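Local structure of RsfP (Uncultured bacterium, 4GLJ) at residues H69-T72 with P73-P77; R153-N157 with A158-D162; L242-N245 with A246-Q250. The protein probably catalyses the phosphorolysis of methylthioadenosine and binds the dye rhodamine B. One frame throughout, in Å; residues are numbered along the deposited sequence.

Contact 1: residues H69-T72 with P73-P77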
ATOM      1  N   HIS A  69     -14.166   7.083 -21.684  1.00 32.88           N
ATOM      2  CA  HIS A  69     -13.693   6.300 -20.544  1.00 33.13           C
ATOM      3  C   HIS A  69     -12.344   5.688 -20.855  1.00 32.12           C
ATOM      4  O   HIS A  69     -12.141   4.501 -20.675  1.00 32.44           O
ATOM      5  CB  HIS A  69     -14.680   5.216 -20.154  1.00 34.87           C
ATOM      6  CG  HIS A  69     -14.608   4.800 -18.708  1.00 33.96           C
ATOM      7  ND1 HIS A  69     -13.540   4.155 -18.172  1.00 34.36           N
ATOM      8  CD2 HIS A  69     -15.503   5.012 -17.666  1.00 31.86           C
ATOM      9  CE1 HIS A  69     -13.785   3.914 -16.843  1.00 29.90           C
ATOM     10  NE2 HIS A  69     -14.991   4.434 -16.550  1.00 35.74           N
ATOM     11  N   ARG A  70     -11.361   6.514 -21.174  1.00 33.78           N
ATOM     12  CA  ARG A  70     -10.048   5.948 -21.539  1.00 33.90           C
ATOM     13  C   ARG A  70      -9.070   5.591 -20.433  1.00 32.47           C
ATOM     14  O   ARG A  70      -8.115   4.922 -20.724  1.00 32.80           O
ATOM     15  CB  ARG A  70      -9.344   6.792 -22.601  1.00 38.20           C
ATOM     16  CG  ARG A  70      -8.992   8.160 -22.086  1.00 40.73           C
ATOM     17  CD  ARG A  70      -8.414   9.139 -23.137  1.00 45.54           C
ATOM     18  NE  ARG A  70      -8.132  10.355 -22.362  1.00 47.90           N
ATOM     19  CZ  ARG A  70      -6.939  10.646 -21.840  1.00 48.60           C
ATOM     20  NH1 ARG A  70      -5.915   9.853 -22.109  1.00 44.45           N
ATOM     21  NH2 ARG A  70      -6.756  11.733 -21.072  1.00 45.35           N
ATOM     22  N   LEU A  71      -9.254   6.111 -19.206  1.00 29.07           N
ATOM     23  CA  LEU A  71      -8.317   5.911 -18.080  1.00 28.78           C
ATOM     24  C   LEU A  71      -8.836   4.969 -17.035  1.00 26.81           C
ATOM     25  O   LEU A  71     -10.012   5.002 -16.660  1.00 29.94           O
ATOM     26  CB  LEU A  71      -8.020   7.253 -17.362  1.00 28.78           C
ATOM     27  CG  LEU A  71      -7.492   8.335 -18.325  1.00 32.34           C
ATOM     28  CD1 LEU A  71      -7.553   9.745 -17.684  1.00 34.30           C
ATOM     29  CD2 LEU A  71      -6.077   8.013 -18.889  1.00 33.91           C
ATOM     30  N   THR A  72      -7.937   4.172 -16.508  1.00 25.52           N
ATOM     31  CA  THR A  72      -8.206   3.362 -15.345  1.00 25.13           C
ATOM     32  C   THR A  72      -8.019   4.276 -14.092  1.00 25.96           C
ATOM     33  O   THR A  72      -7.288   5.288 -14.187  1.00 25.51           O
ATOM     34  CB  THR A  72      -7.200   2.198 -15.182  1.00 25.72           C
ATOM     35  OG1 THR A  72      -5.833   2.657 -14.993  1.00 28.36           O
ATOM     36  CG2 THR A  72      -7.163   1.230 -16.407  1.00 26.25           C
ATOM     37  N   PRO A  73      -8.637   3.904 -12.977  1.00 25.85           N
ATOM     38  CA  PRO A  73      -8.503   4.678 -11.711  1.00 25.75           C
ATOM     39  C   PRO A  73      -7.072   4.950 -11.343  1.00 26.79           C
ATOM     40  O   PRO A  73      -6.799   6.071 -10.977  1.00 26.94           O
ATOM     41  CB  PRO A  73      -9.168   3.754 -10.680  1.00 24.37           C
ATOM     42  CG  PRO A  73     -10.264   3.166 -11.457  1.00 24.18           C
ATOM     43  CD  PRO A  73      -9.635   2.830 -12.804  1.00 26.13           C
ATOM     44  N   SER A  74      -6.132   3.971 -11.466  1.00 25.74           N
ATOM     45  CA  SER A  74      -4.754   4.155 -11.049  1.00 26.96           C
ATOM     46  C   SER A  74      -4.051   5.213 -11.895  1.00 27.97           C
ATOM     47  O   SER A  74      -3.117   5.796 -11.419  1.00 27.82           O
ATOM     48  CB  SER A  74      -3.899   2.841 -11.193  1.00 28.22           C
ATOM     49  OG  SER A  74      -4.479   1.784 -10.436  1.00 30.28           O
ATOM     50  N   GLU A  75      -4.467   5.474 -13.141  1.00 26.87           N
ATOM     51  CA  GLU A  75      -3.641   6.344 -13.942  1.00 27.82           C
ATOM     52  C   GLU A  75      -4.333   7.730 -14.134  1.00 25.90           C
ATOM     53  O   GLU A  75      -3.860   8.576 -14.891  1.00 27.93           O
ATOM     54  CB  GLU A  75      -3.288   5.680 -15.300  1.00 29.05           C
ATOM     55  CG  GLU A  75      -4.556   5.569 -16.129  1.00 26.67           C
ATOM     56  CD  GLU A  75      -4.310   4.737 -17.426  1.00 30.38           C
ATOM     57  OE1 GLU A  75      -3.131   4.596 -17.854  1.00 31.35           O
ATOM     58  OE2 GLU A  75      -5.302   4.309 -18.019  1.00 29.67           O
ATOM     59  N   VAL A  76      -5.454   7.956 -13.465  1.00 26.19           N
ATOM     60  CA  VAL A  76      -6.101   9.273 -13.603  1.00 25.01           C
ATOM     61  C   VAL A  76      -5.104  10.357 -13.142  1.00 24.84           C
ATOM     62  O   VAL A  76      -4.489  10.178 -12.050  1.00 27.18           O
ATOM     63  CB  VAL A  76      -7.371   9.260 -12.791  1.00 26.43           C
ATOM     64  CG1 VAL A  76      -7.942  10.700 -12.623  1.00 27.86           C
ATOM     65  CG2 VAL A  76      -8.422   8.360 -13.479  1.00 27.32           C
ATOM     66  N   PRO A  77      -4.980  11.488 -13.870  1.00 26.55           N
ATOM     67  CA  PRO A  77      -4.025  12.453 -13.380  1.00 23.97           C
ATOM     68  C   PRO A  77      -4.694  13.325 -12.275  1.00 24.58           C
ATOM     69  O   PRO A  77      -5.061  14.532 -12.503  1.00 25.34           O
ATOM     70  CB  PRO A  77      -3.716  13.292 -14.651  1.00 26.65           C
ATOM     71  CG  PRO A  77      -5.072  13.346 -15.364  1.00 25.75           C
ATOM     72  CD  PRO A  77      -5.686  11.983 -15.088  1.00 25.74           C
TER
HETATM   73  O   HOH W   1      -5.468   4.389 -20.478  1.00 32.64           O
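The flat carboxylate of E75 is turned back on T72: OE2 takes the backbone N-H of T72 on its anti lone pair, with T72 N and E75 OE2 3.0 Å apart and the bond nearly straight at 169°. The same oxygen also accepts from water 1, which donates in turn to R70 O, while OE1 is held by the backbone N of D131 in the second subunit. The guanidinium of R70 has L71 CD2 over one face, 3.6 Å above the plane and toward its rim; its NH2 binds S46 O. A second bond, E75 N to T72 O at 3.0 Å, belongs to the backbone. With chi1 at 68°, E75 CG sits between its own backbone N and carbonyl carbon, and the extended chain beyond crosses the T72 side chain at about a right angle, CG coming 3.4 Å from T72 OG1. On the apolar side, L71 CB meets V76 CG2 at 4.1 Å and L71 CD1 meets P77 CD at 3.9 Å. OE2 is thus held by T72 N-H and the water and OE1 by the second subunit, while the separate backbone bond closes the turn. H69, stacked on H65, and P73 line the rhodamine B pocket, and the loop carries the chain from strand 57-63 to P77, the N-cap of helix 78-87.

Contact 2: residues R153-N157 with A158-D162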
ATOM      1  N   ARG A 153     -30.024  17.386   0.748  1.00 30.26           N
ATOM      2  CA  ARG A 153     -31.267  18.158   0.484  1.00 33.12           C
ATOM      3  C   ARG A 153     -31.483  18.219  -1.053  1.00 31.54           C
ATOM      4  O   ARG A 153     -32.621  18.202  -1.505  1.00 33.27           O
ATOM      5  CB  ARG A 153     -31.179  19.537   1.102  1.00 35.56           C
ATOM      6  CG  ARG A 153     -31.227  19.470   2.615  1.00 37.82           C
ATOM      7  CD  ARG A 153     -31.236  20.837   3.248  1.00 45.19           C
ATOM      8  NE  ARG A 153     -29.897  21.405   3.254  1.00 46.10           N
ATOM      9  CZ  ARG A 153     -29.572  22.539   2.641  1.00 47.95           C
ATOM     10  NH1 ARG A 153     -30.493  23.234   1.982  1.00 48.85           N
ATOM     11  NH2 ARG A 153     -28.322  22.975   2.725  1.00 50.23           N
ATOM     12  N   ALA A 154     -30.377  18.255  -1.807  1.00 30.07           N
ATOM     13  CA  ALA A 154     -30.430  18.270  -3.310  1.00 29.95           C
ATOM     14  C   ALA A 154     -31.126  16.976  -3.791  1.00 29.94           C
ATOM     15  O   ALA A 154     -31.971  17.001  -4.720  1.00 31.41           O
ATOM     16  CB  ALA A 154     -29.028  18.362  -3.932  1.00 27.86           C
ATOM     17  N   TYR A 155     -30.777  15.846  -3.157  1.00 25.86           N
ATOM     18  CA  TYR A 155     -31.352  14.538  -3.536  1.00 27.65           C
ATOM     19  C   TYR A 155     -32.844  14.608  -3.317  1.00 29.25           C
ATOM     20  O   TYR A 155     -33.643  14.126  -4.153  1.00 32.04           O
ATOM     21  CB  TYR A 155     -30.835  13.369  -2.624  1.00 25.72           C
ATOM     22  CG  TYR A 155     -31.441  12.011  -3.001  1.00 27.68           C
ATOM     23  CD1 TYR A 155     -30.808  11.175  -3.964  1.00 28.01           C
ATOM     24  CD2 TYR A 155     -32.607  11.514  -2.365  1.00 28.24           C
ATOM     25  CE1 TYR A 155     -31.354   9.928  -4.302  1.00 29.97           C
ATOM     26  CE2 TYR A 155     -33.142  10.286  -2.712  1.00 30.55           C
ATOM     27  CZ  TYR A 155     -32.518   9.484  -3.663  1.00 29.45           C
ATOM     28  OH  TYR A 155     -33.069   8.229  -3.995  1.00 33.61           O
ATOM     29  N   ASP A 156     -33.247  15.144  -2.156  1.00 29.80           N
ATOM     30  CA  ASP A 156     -34.658  15.173  -1.857  1.00 31.97           C
ATOM     31  C   ASP A 156     -35.352  16.099  -2.821  1.00 33.47           C
ATOM     32  O   ASP A 156     -36.476  15.831  -3.210  1.00 34.33           O
ATOM     33  CB  ASP A 156     -34.935  15.647  -0.421  1.00 34.85           C
ATOM     34  CG  ASP A 156     -34.543  14.616   0.630  1.00 36.12           C
ATOM     35  OD1 ASP A 156     -34.648  13.385   0.385  1.00 36.74           O
ATOM     36  OD2 ASP A 156     -34.152  15.031   1.752  1.00 38.50           O
ATOM     37  N   ASN A 157     -34.698  17.202  -3.159  1.00 34.91           N
ATOM     38  CA  ASN A 157     -35.261  18.227  -4.083  1.00 37.46           C
ATOM     39  C   ASN A 157     -35.413  17.708  -5.524  1.00 37.48           C
ATOM     40  O   ASN A 157     -36.230  18.186  -6.296  1.00 40.33           O
ATOM     41  CB  ASN A 157     -34.410  19.506  -4.082  1.00 37.11           C
ATOM     42  CG  ASN A 157     -34.609  20.347  -2.832  1.00 41.44           C
ATOM     43  OD1 ASN A 157     -35.412  20.023  -1.972  1.00 42.07           O
ATOM     44  ND2 ASN A 157     -33.875  21.429  -2.731  1.00 42.42           N
ATOM     45  N   ALA A 158     -34.658  16.696  -5.866  1.00 35.62           N
ATOM     46  CA  ALA A 158     -34.637  16.169  -7.225  1.00 37.97           C
ATOM     47  C   ALA A 158     -35.801  15.201  -7.444  1.00 40.63           C
ATOM     48  O   ALA A 158     -36.088  14.815  -8.578  1.00 40.43           O
ATOM     49  CB  ALA A 158     -33.313  15.464  -7.434  1.00 36.42           C
ATOM     50  N   ASP A 159     -36.439  14.769  -6.353  1.00 42.03           N
ATOM     51  CA  ASP A 159     -37.562  13.804  -6.427  1.00 46.21           C
ATOM     52  C   ASP A 159     -37.277  12.552  -7.303  1.00 46.76           C
ATOM     53  O   ASP A 159     -38.017  12.257  -8.268  1.00 49.12           O
ATOM     54  CB  ASP A 159     -38.860  14.514  -6.874  1.00 49.77           C
ATOM     55  CG  ASP A 159     -40.130  13.697  -6.560  1.00 57.61           C
ATOM     56  OD1 ASP A 159     -40.085  12.654  -5.860  1.00 58.67           O
ATOM     57  OD2 ASP A 159     -41.203  14.113  -7.016  1.00 63.65           O
ATOM     58  N   ILE A 160     -36.223  11.821  -6.955  1.00 42.51           N
ATOM     59  CA  ILE A 160     -35.776  10.634  -7.693  1.00 44.28           C
ATOM     60  C   ILE A 160     -36.782   9.488  -7.482  1.00 48.00           C
ATOM     61  O   ILE A 160     -37.264   9.288  -6.375  1.00 45.76           O
ATOM     62  CB  ILE A 160     -34.353  10.252  -7.266  1.00 42.52           C
ATOM     63  CG1 ILE A 160     -33.388  11.450  -7.473  1.00 40.02           C
ATOM     64  CG2 ILE A 160     -33.868   8.988  -8.007  1.00 44.75           C
ATOM     65  CD1 ILE A 160     -33.185  11.877  -8.914  1.00 38.91           C
ATOM     66  N   ALA A 161     -37.148   8.788  -8.561  1.00 57.47           N
ATOM     67  CA  ALA A 161     -38.185   7.742  -8.514  1.00 59.28           C
ATOM     68  C   ALA A 161     -37.642   6.420  -7.957  1.00 58.73           C
ATOM     69  O   ALA A 161     -38.307   5.742  -7.200  1.00 59.14           O
ATOM     70  CB  ALA A 161     -38.782   7.534  -9.895  1.00 63.60           C
ATOM     71  N   ASP A 162     -36.425   6.064  -8.338  1.00 53.71           N
ATOM     72  CA  ASP A 162     -35.874   4.798  -7.956  1.00 57.42           C
ATOM     73  C   ASP A 162     -34.912   4.994  -6.754  1.00 52.93           C
ATOM     74  O   ASP A 162     -34.176   5.975  -6.738  1.00 52.10           O
ATOM     75  CB  ASP A 162     -35.104   4.236  -9.165  1.00 64.46           C
ATOM     76  CG  ASP A 162     -36.024   3.973 -10.388  1.00 71.24           C
ATOM     77  OD1 ASP A 162     -37.175   4.480 -10.451  1.00 78.56           O
ATOM     78  OD2 ASP A 162     -35.583   3.244 -11.297  1.00 74.54           O
TER
HETATM   79  O   HOH W   2     -31.728   6.784  -5.720  1.00 34.10           O
HETATM   80  O   HOH W   3     -35.703  12.156  -4.170  1.00 43.29           O
HETATM   81  O   HOH W   4     -35.714   8.846  -4.255  1.00 45.24           O
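Y155 reaches forward from the last turns of its helix to I160, in the loop that follows. Its CB starts out pointing away from that loop, but CG stands anti to the backbone N (chi1 179°), and this carries the ring forward, toward the loop, so that its end comes near I160. In the outer half of the ring, CE1 meets I160 CG1 at 4.1 Å, the isoleucine branch lying over one face. Farther out, CZ lies 4.1 Å from I160 CB; the isoleucine crosses the outer part of the ring at about a right angle. The hydroxyl at the tip is gripped by two waters. Water 2, in the ring plane, accepts from Y155 OH at 2.6 Å and donates to the carbonyl oxygen of D162. Water 4 donates both to Y155 OH, at 2.7 Å, and to the carbonyl oxygen of I160. The phenol is thus tied through solvent to two carbonyls of the loop, which would help to settle the position of its oxygen.

The backbone beneath unwinds gradually. A158 N has weak bonds to A154 O and to Y155 O, and D159 N a weak one to D156 O at 3.3 Å. D159 then leaves the helix with positive phi (49°), turning the chain so that I160 comes back over the tyrosine. Water 3 bridges the change of direction: it donates to Y155 O and accepts from I160 N, each at 2.9 Å. The whole turn leads from helix 145-157 toward strand 165-167, and it lies against helix 237-263, where A154 packs on Q255 and A256, N157 on Q255, and I160 on N248.

Contact 3: residues L242-N245 with A246-Q250. With RHB (N-[9-(2-carboxyphenyl)-6-(diethylamino)-3H-xanthen-3-ylidene]-N-ethylethanaminium), chain B.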
ATOM      1  N   LEU A 242     -26.010   1.421 -14.156  1.00 63.20           N
ATOM      2  CA  LEU A 242     -24.994   2.495 -14.217  1.00 61.13           C
ATOM      3  C   LEU A 242     -25.517   3.698 -15.091  1.00 56.90           C
ATOM      4  O   LEU A 242     -25.264   4.863 -14.825  1.00 51.20           O
ATOM      5  CB  LEU A 242     -23.684   1.879 -14.751  1.00 66.18           C
ATOM      6  CG  LEU A 242     -22.349   2.596 -14.990  1.00 68.31           C
ATOM      7  CD1 LEU A 242     -21.763   3.140 -13.706  1.00 65.64           C
ATOM      8  CD2 LEU A 242     -21.365   1.609 -15.625  1.00 76.08           C
ATOM      9  N   MET A 243     -26.302   3.393 -16.120  1.00 60.81           N
ATOM     10  CA  MET A 243     -26.823   4.464 -16.948  1.00 59.25           C
ATOM     11  C   MET A 243     -28.011   5.133 -16.272  1.00 52.48           C
ATOM     12  O   MET A 243     -28.149   6.341 -16.356  1.00 46.82           O
ATOM     13  CB  MET A 243     -27.101   3.997 -18.376  1.00 67.91           C
ATOM     14  CG  MET A 243     -26.003   4.457 -19.333  1.00 77.81           C
ATOM     15  SD  MET A 243     -25.592   3.300 -20.664  1.00 94.62           S
ATOM     16  CE  MET A 243     -24.378   4.210 -21.652  1.00 97.00           C
ATOM     17  N   LYS A 244     -28.826   4.364 -15.557  1.00 50.11           N
ATOM     18  CA  LYS A 244     -29.919   4.967 -14.819  1.00 48.89           C
ATOM     19  C   LYS A 244     -29.425   5.837 -13.648  1.00 44.57           C
ATOM     20  O   LYS A 244     -29.899   6.958 -13.435  1.00 42.60           O
ATOM     21  CB  LYS A 244     -30.947   3.934 -14.347  1.00 51.45           C
ATOM     22  CG  LYS A 244     -32.078   4.655 -13.596  1.00 53.15           C
ATOM     23  CD  LYS A 244     -33.210   3.755 -13.112  1.00 58.68           C
ATOM     24  CE  LYS A 244     -34.219   3.456 -14.207  1.00 62.98           C
ATOM     25  NZ  LYS A 244     -35.111   2.336 -13.786  1.00 68.99           N
ATOM     26  N   ASN A 245     -28.443   5.327 -12.903  1.00 44.01           N
ATOM     27  CA  ASN A 245     -27.771   6.079 -11.842  1.00 41.11           C
ATOM     28  C   ASN A 245     -27.254   7.405 -12.334  1.00 40.55           C
ATOM     29  O   ASN A 245     -27.552   8.434 -11.735  1.00 38.93           O
ATOM     30  CB  ASN A 245     -26.579   5.293 -11.297  1.00 42.42           C
ATOM     31  CG  ASN A 245     -26.972   4.352 -10.204  1.00 43.96           C
ATOM     32  OD1 ASN A 245     -27.819   4.692  -9.392  1.00 44.07           O
ATOM     33  ND2 ASN A 245     -26.342   3.194 -10.145  1.00 45.90           N
ATOM     34  N   ALA A 246     -26.485   7.370 -13.434  1.00 42.43           N
ATOM     35  CA  ALA A 246     -25.959   8.571 -14.059  1.00 43.04           C
ATOM     36  C   ALA A 246     -27.076   9.618 -14.392  1.00 43.75           C
ATOM     37  O   ALA A 246     -26.939  10.820 -14.092  1.00 40.63           O
ATOM     38  CB  ALA A 246     -25.159   8.205 -15.314  1.00 47.13           C
ATOM     39  N   ASP A 247     -28.168   9.185 -15.008  1.00 44.48           N
ATOM     40  CA  ASP A 247     -29.247  10.165 -15.227  1.00 46.60           C
ATOM     41  C   ASP A 247     -29.944  10.726 -13.950  1.00 42.66           C
ATOM     42  O   ASP A 247     -30.246  11.926 -13.865  1.00 44.81           O
ATOM     43  CB  ASP A 247     -30.307   9.627 -16.151  1.00 54.90           C
ATOM     44  CG  ASP A 247     -31.418  10.650 -16.353  1.00 63.06           C
ATOM     45  OD1 ASP A 247     -31.100  11.827 -16.728  1.00 62.26           O
ATOM     46  OD2 ASP A 247     -32.587  10.287 -16.072  1.00 70.99           O
ATOM     47  N   ASN A 248     -30.185   9.875 -12.950  1.00 40.57           N
ATOM     48  CA  ASN A 248     -30.598  10.344 -11.617  1.00 37.60           C
ATOM     49  C   ASN A 248     -29.579  11.333 -11.025  1.00 34.40           C
ATOM     50  O   ASN A 248     -29.940  12.401 -10.519  1.00 33.85           O
ATOM     51  CB  ASN A 248     -30.830   9.150 -10.680  1.00 37.16           C
ATOM     52  CG  ASN A 248     -32.097   8.391 -11.006  1.00 42.43           C
ATOM     53  OD1 ASN A 248     -33.020   8.950 -11.618  1.00 41.84           O
ATOM     54  ND2 ASN A 248     -32.167   7.099 -10.599  1.00 43.21           N
ATOM     55  N   ALA A 249     -28.292  11.004 -11.145  1.00 34.00           N
ATOM     56  CA  ALA A 249     -27.226  11.882 -10.655  1.00 32.48           C
ATOM     57  C   ALA A 249     -27.307  13.275 -11.268  1.00 32.61           C
ATOM     58  O   ALA A 249     -27.213  14.243 -10.538  1.00 30.92           O
ATOM     59  CB  ALA A 249     -25.836  11.270 -10.846  1.00 32.79           C
ATOM     60  N   GLN A 250     -27.544  13.384 -12.582  1.00 34.44           N
ATOM     61  CA  GLN A 250     -27.711  14.689 -13.212  1.00 37.63           C
ATOM     62  C   GLN A 250     -28.794  15.563 -12.553  1.00 36.63           C
ATOM     63  O   GLN A 250     -28.577  16.782 -12.380  1.00 36.09           O
ATOM     64  CB  GLN A 250     -28.047  14.569 -14.719  1.00 42.09           C
ATOM     65  CG  GLN A 250     -27.014  13.806 -15.540  1.00 49.82           C
ATOM     66  CD  GLN A 250     -25.746  14.607 -15.846  1.00 53.87           C
ATOM     67  OE1 GLN A 250     -25.624  15.797 -15.483  1.00 58.93           O
ATOM     68  NE2 GLN A 250     -24.790  13.961 -16.524  1.00 57.89           N
TER
HETATM   69  O2  RHB B 301     -17.661  -1.837 -19.101  0.50 66.92           O
HETATM   70  C26 RHB B 301     -17.850  -3.014 -18.737  0.50 60.23           C
HETATM   71  C19 RHB B 301     -17.804  -3.384 -17.291  0.50 60.24           C
HETATM   72  C14 RHB B 301     -17.749  -2.505 -16.211  0.50 62.86           C
HETATM   73  C15 RHB B 301     -17.733  -3.042 -14.931  0.50 59.21           C
HETATM   74  C16 RHB B 301     -17.760  -4.402 -14.693  0.50 58.08           C
HETATM   75  C17 RHB B 301     -17.803  -5.265 -15.760  0.50 61.58           C
HETATM   76  C18 RHB B 301     -17.834  -4.743 -17.044  0.50 63.53           C
HETATM   77  C9  RHB B 301     -17.715  -1.008 -16.234  0.50 60.36           C
HETATM   78  C8  RHB B 301     -17.170  -0.340 -15.014  0.50 60.89           C
HETATM   79  C13 RHB B 301     -16.705  -1.062 -13.924  0.50 61.68           C
HETATM   80  C12 RHB B 301     -16.192  -0.438 -12.784  0.50 59.46           C
HETATM   81  C11 RHB B 301     -16.105   0.935 -12.730  0.50 53.47           C
HETATM   82  N1  RHB B 301     -15.645   1.602 -11.573  0.50 51.53           N
HETATM   83  C35 RHB B 301     -16.285   0.847 -10.479  0.50 52.21           C
HETATM   84  C36 RHB B 301     -17.722   0.602 -10.910  0.50 50.82           C
HETATM   85  C22 RHB B 301     -14.187   1.814 -11.343  0.50 39.14           C
HETATM   86  C23 RHB B 301     -13.743   3.151 -11.958  0.50 29.09           C
HETATM   87  C10 RHB B 301     -16.604   1.644 -13.814  0.50 58.43           C
HETATM   88  C7  RHB B 301     -17.112   1.025 -14.950  0.50 58.41           C
HETATM   89  O1  RHB B 301     -17.561   1.782 -16.002  0.50 63.77           O
HETATM   90  C1  RHB B 301     -18.087   1.257 -17.152  0.50 60.04           C
HETATM   91  C2  RHB B 301     -18.196  -0.115 -17.336  0.50 63.94           C
HETATM   92  C6  RHB B 301     -18.502   2.137 -18.139  0.50 60.85           C
HETATM   93  C5  RHB B 301     -19.033   1.673 -19.327  0.50 61.05           C
HETATM   94  C4  RHB B 301     -19.149   0.305 -19.531  0.50 65.30           C
HETATM   95  C3  RHB B 301     -18.733  -0.587 -18.537  0.50 62.85           C
HETATM   96  N2  RHB B 301     -19.457   2.607 -20.291  0.50 62.98           N
HETATM   97  C24 RHB B 301     -18.330   3.377 -20.858  0.50 58.40           C
HETATM   98  C25 RHB B 301     -18.856   4.713 -21.345  0.50 58.06           C
HETATM   99  C33 RHB B 301     -20.248   1.942 -21.347  0.50 63.62           C
HETATM  100  C34 RHB B 301     -21.185   2.960 -21.967  0.50 62.31           C
HETATM  101  O3  RHB B 301     -18.121  -3.915 -19.554  0.50 58.66           O
HETATM  102  O   HOH W   5     -30.005   6.108  -9.097  1.00 43.89           O
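The rhodamine B pocket borders on this part of helix 237-263, and L242 and M243 are the residues here that face the dye, while the helical bonds running on to A246-Q250 hold them in place. L242 presents CD2 to the flat xanthene from above one face, 3.6 Å over C1 and close to the ring oxygen O1. Its CG is anti to the backbone N (chi1 180°), which extends the branched end from the helix toward the dye. L242 also touches a second rhodamine B and belongs to its pocket as well. M243 works at the periphery: its methyl CE touches C34, the end of one N-ethyl group, at 3.4 Å.

One turn on, A246 N donates to L242 O at 3.1 Å and D247 N to M243 O, so both pocket residues have their carbonyls bound within the helix. N248 N donates to K244 O at 3.0 Å, and A249 N to N245 O is the shortest of the set at 2.7 Å.

Side chains add to this regular backbone. N245 OD1 accepts from water 5 at 2.6 Å, and the same water accepts from N248 ND2 at 2.8 Å, joining two amides one turn apart; N245 ND2 binds V220 O on strand 213-221. K244 and N248 lie side by side and point the same way, with K244 CG 3.9 Å from N248 ND2, and the lysine goes on to a salt bridge between NZ and D162 OD2. N245 ND2, N245 OD1, N248 ND2 and K244 NZ thus have polar partners away from the dye. L242 and M243 offer it methyl groups alone, so their share of its binding is consistent with shape and apolar contact rather than hydrogen bonds.

Overall arrangement
From the N terminus, contact 1 comes first, closing the turn between strand 57-63 and helix 78-87 where a second subunit also packs. Contact 2 follows, rounding off helix 145-157 before strand 165-167, and contact 3 runs along helix 237-263. Each is local and they lie in series, none nested in or crossing another. Contacts 2 and 3 touch, their centres 12 Å apart, so the loop after helix 145-157 is tied to the long later helix. Contact 1 lies across the chain's centre from contact 2, about 30 Å between centres, and does not touch contact 3, though 69-77 and 242-250 both line the same rhodamine B pocket.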